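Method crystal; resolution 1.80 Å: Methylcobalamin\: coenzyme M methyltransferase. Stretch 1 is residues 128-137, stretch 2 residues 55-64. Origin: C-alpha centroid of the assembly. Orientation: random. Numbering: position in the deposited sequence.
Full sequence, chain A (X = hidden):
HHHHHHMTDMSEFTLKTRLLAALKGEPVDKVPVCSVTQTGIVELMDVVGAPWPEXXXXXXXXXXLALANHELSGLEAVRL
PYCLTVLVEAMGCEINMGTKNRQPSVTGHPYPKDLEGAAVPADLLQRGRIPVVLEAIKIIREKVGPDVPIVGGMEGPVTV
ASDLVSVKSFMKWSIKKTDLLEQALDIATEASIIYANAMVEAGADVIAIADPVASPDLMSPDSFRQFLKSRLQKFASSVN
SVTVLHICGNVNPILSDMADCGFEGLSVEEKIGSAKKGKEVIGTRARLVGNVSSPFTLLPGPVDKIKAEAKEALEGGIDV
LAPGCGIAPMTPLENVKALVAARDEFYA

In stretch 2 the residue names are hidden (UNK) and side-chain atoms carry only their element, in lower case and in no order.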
# COMPACT_ATOMS: atom_id res chain seq x y z
N GLY A 128 -1.06 -10.75 17.28
CA GLY A 128 -1.37 -11.17 15.91
C GLY A 128 -0.11 -11.55 15.17
O GLY A 128 0.76 -12.19 15.74
N ARG A 129 -0.03 -11.09 13.93
CA ARG A 129 1.08 -11.39 13.04
C ARG A 129 2.03 -10.21 12.88
O ARG A 129 2.93 -10.25 12.05
CB ARG A 129 0.50 -11.89 11.73
CG ARG A 129 -0.24 -13.19 11.82
CD ARG A 129 -0.87 -13.54 10.48
NE ARG A 129 -2.04 -12.71 10.16
CZ ARG A 129 -2.20 -12.02 9.05
NH1 ARG A 129 -1.29 -12.07 8.11
NH2 ARG A 129 -3.31 -11.31 8.89
N ILE A 130 1.92 -9.22 13.76
CA ILE A 130 2.84 -8.11 13.75
C ILE A 130 4.26 -8.64 13.85
O ILE A 130 5.15 -8.27 13.06
CB ILE A 130 2.49 -7.00 14.80
CG1 ILE A 130 1.25 -6.24 14.28
CG2 ILE A 130 3.64 -5.97 14.92
CD1 ILE A 130 0.74 -5.17 15.22
N PRO A 131 4.49 -9.54 14.76
CA PRO A 131 5.84 -10.06 14.81
C PRO A 131 6.30 -10.89 13.58
O PRO A 131 7.52 -10.99 13.36
CB PRO A 131 5.79 -10.97 16.05
CG PRO A 131 4.67 -10.43 16.89
CD PRO A 131 3.65 -10.11 15.84
N VAL A 132 5.39 -11.45 12.79
CA VAL A 132 5.77 -12.11 11.54
C VAL A 132 6.30 -11.07 10.52
O VAL A 132 7.36 -11.28 9.90
CB VAL A 132 4.58 -12.84 10.89
CG1 VAL A 132 5.03 -13.57 9.66
CG2 VAL A 132 4.01 -13.93 11.83
N VAL A 133 5.57 -9.95 10.38
CA VAL A 133 5.96 -8.90 9.47
C VAL A 133 7.28 -8.26 9.88
O VAL A 133 8.17 -8.11 9.04
CB VAL A 133 4.89 -7.81 9.37
CG1 VAL A 133 5.41 -6.66 8.48
CG2 VAL A 133 3.62 -8.43 8.75
N LEU A 134 7.47 -7.98 11.17
CA LEU A 134 8.73 -7.36 11.60
C LEU A 134 9.89 -8.29 11.38
O LEU A 134 10.95 -7.90 10.93
CB LEU A 134 8.63 -6.90 13.06
CG LEU A 134 7.49 -5.90 13.33
CD1 LEU A 134 7.57 -5.44 14.79
CD2 LEU A 134 7.52 -4.66 12.38
N GLU A 135 9.73 -9.54 11.68
CA GLU A 135 10.77 -10.48 11.44
C GLU A 135 11.07 -10.69 9.93
O GLU A 135 12.21 -10.87 9.57
CB GLU A 135 10.43 -11.79 12.13
CG GLU A 135 11.38 -12.92 11.79
CD GLU A 135 12.72 -12.82 12.52
OE1 GLU A 135 13.02 -11.80 13.26
OE2 GLU A 135 13.47 -13.82 12.42
N ALA A 136 10.06 -10.66 9.09
CA ALA A 136 10.27 -10.84 7.63
C ALA A 136 11.05 -9.66 7.04
O ALA A 136 11.92 -9.85 6.21
CB ALA A 136 8.96 -11.09 6.88
N ILE A 137 10.79 -8.46 7.57
CA ILE A 137 11.53 -7.26 7.14
C ILE A 137 12.99 -7.44 7.45
O ILE A 137 13.83 -7.17 6.61
CB ILE A 137 11.00 -5.99 7.82
CG1 ILE A 137 9.59 -5.71 7.29
CG2 ILE A 137 12.00 -4.84 7.58
CD1 ILE A 137 8.80 -4.67 8.16
N UNK A 55 2.36 -18.21 3.54
CA UNK A 55 3.18 -17.00 3.36
C UNK A 55 2.65 -15.79 4.19
O UNK A 55 3.35 -14.77 4.24
c UNK A 55 3.33 -16.58 1.90
N UNK A 56 1.42 -15.86 4.71
CA UNK A 56 0.93 -14.81 5.61
C UNK A 56 1.34 -15.03 7.03
O UNK A 56 1.37 -14.11 7.83
c UNK A 56 -2.29 -15.25 3.64
n UNK A 56 -0.85 -13.63 3.23
c UNK A 56 -0.57 -14.70 5.54
c UNK A 56 -1.19 -14.58 4.16
n UNK A 56 -2.54 -14.76 2.42
c UNK A 56 -1.67 -13.71 2.19
N UNK A 57 1.67 -16.25 7.41
CA UNK A 57 1.81 -16.64 8.83
C UNK A 57 3.25 -17.05 9.21
O UNK A 57 3.59 -17.15 10.39
c UNK A 57 0.82 -17.78 9.17
c UNK A 57 -0.62 -17.38 8.82
o UNK A 57 1.09 -18.98 8.38
N UNK A 58 4.10 -17.33 8.24
CA UNK A 58 5.45 -17.80 8.52
C UNK A 58 6.42 -16.73 7.98
O UNK A 58 6.41 -16.50 6.77
c UNK A 58 5.63 -19.06 7.69
o UNK A 58 8.05 -19.11 7.74
n UNK A 58 6.98 -21.03 8.04
c UNK A 58 7.01 -19.72 7.85
N UNK A 59 7.29 -16.14 8.83
CA UNK A 59 8.13 -15.03 8.34
C UNK A 59 9.08 -15.41 7.24
O UNK A 59 9.37 -14.59 6.37
c UNK A 59 8.95 -14.59 9.56
c UNK A 59 8.94 -15.78 10.46
c UNK A 59 7.55 -16.41 10.26
N UNK A 60 9.59 -16.64 7.31
CA UNK A 60 10.55 -17.08 6.30
C UNK A 60 9.89 -17.24 4.94
O UNK A 60 10.44 -16.81 3.95
o UNK A 60 13.90 -17.26 6.54
o UNK A 60 14.21 -17.61 8.71
c UNK A 60 12.09 -18.20 7.93
c UNK A 60 13.50 -17.68 7.69
c UNK A 60 11.24 -18.36 6.69
N UNK A 61 8.71 -17.82 4.88
CA UNK A 61 7.99 -17.87 3.60
C UNK A 61 7.50 -16.50 3.09
O UNK A 61 7.53 -16.24 1.87
c UNK A 61 7.19 -20.34 3.94
c UNK A 61 5.89 -21.12 4.17
c UNK A 61 8.10 -20.97 2.85
c UNK A 61 6.84 -18.90 3.64
N UNK A 62 7.09 -15.63 4.02
CA UNK A 62 6.75 -14.26 3.66
C UNK A 62 7.98 -13.58 2.98
O UNK A 62 7.86 -12.95 1.88
c UNK A 62 6.30 -13.49 4.90
c UNK A 62 5.83 -12.07 4.63
s UNK A 62 5.19 -11.20 6.05
c UNK A 62 3.54 -11.94 6.20
N UNK A 63 9.15 -13.70 3.62
CA UNK A 63 10.38 -13.17 3.08
C UNK A 63 10.65 -13.76 1.67
O UNK A 63 10.91 -13.04 0.70
c UNK A 63 11.52 -13.45 4.02
N UNK A 64 10.51 -15.07 1.58
CA UNK A 64 10.90 -15.84 0.41
C UNK A 64 10.04 -15.44 -0.78
O UNK A 64 10.61 -15.13 -1.85
c UNK A 64 12.16 -20.63 -0.85
c UNK A 64 11.62 -18.24 -0.22
c UNK A 64 10.90 -17.35 0.75
c UNK A 64 11.37 -19.70 0.10
n UNK A 64 11.78 -22.09 -0.66

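Position 55 carries a single carbon beyond CA, pointing away from stretch 1 and touching nothing there; one carbon alone means alanine, Ala55, a small residue suited to a buried site. At position 56 one carbon, CB, 3.7 Å from Arg129 NH1, leads to a five-membered ring of three carbons and two nitrogens, and the backbone O lies 3.4 Å from the same Arg129 NH1; the ring is the imidazole of histidine. His56 turns the end of its ring away from stretch 1, so the contact here rests on CB and the carbonyl rather than on the imidazole: Arg129 NH1 gives His56 O a weak hydrogen bond, the acceptor lying at the edge of the guanidinium, near its plane, where N-H bonds point.

Position 57 has a carbon bearing one oxygen and one carbon, the latter 4.2 Å from Arg129 CD: the branched pattern of threonine. The methyl of Thr57 suits the arginine's aliphatic part, while its hydroxyl is satisfied by a residue just outside the stretch. Position 58 shows two carbons, the second carrying an oxygen and a nitrogen: an amide on a short arm, hence asparagine. Asn58 is the N-cap of the following helix. Its OD1 accepts from the backbone N at position 61 at 3.2 Å and, weakly, from that at position 60 at 2.9 Å, serving amides of the first turn that lack backbone partners.

At position 59 three carbons close a ring onto the backbone N; one lies 3.8 Å from Val132 CG1, and CB 3.7 Å from Glu135 CG. This is proline. Pro59 needs no N-H in the first turn of a helix, and its compact ring faces stretch 1. Position 60 has three carbons, the third with two oxygens, so it is glutamate; Glu60 is exposed, where a carboxylate can meet solvent.

Position 61 has four carbons forked at the second, out of reach of stretch 1: leucine. The branched apolar chain of Leu61, only partly exposed, takes no part in this contact. Position 62 is an unbranched run of two carbons, sulfur and carbon; the sulfur is 3.9 Å from Ala136 CB and 4.2 Å from Val133 CG2, and the last carbon 4.1 Å from Val132 CG1. This is methionine, and Met62 is long and flexible enough to reach all three.

Position 63 has one carbon, directed toward stretch 1, and its backbone N lies 4.2 Å from Ala136 CB: alanine. Ala63's small side chain suits a buried site. Position 64, four carbons in a row ending in nitrogen, is lysine, and the extended Lys64 is exposed.

The contact is mainly apolar. The helix axes approach to 8.3 Å at 51°, and small Ala136 sits close to the opposing backbone: its CB lies 3.6 Å from Pro59 O. Val132, Pro59 and Met62 pack around this crossing, while Arg129 adds its weak polar tie.

Stretch 2 (55-64) AHTNPELMAK
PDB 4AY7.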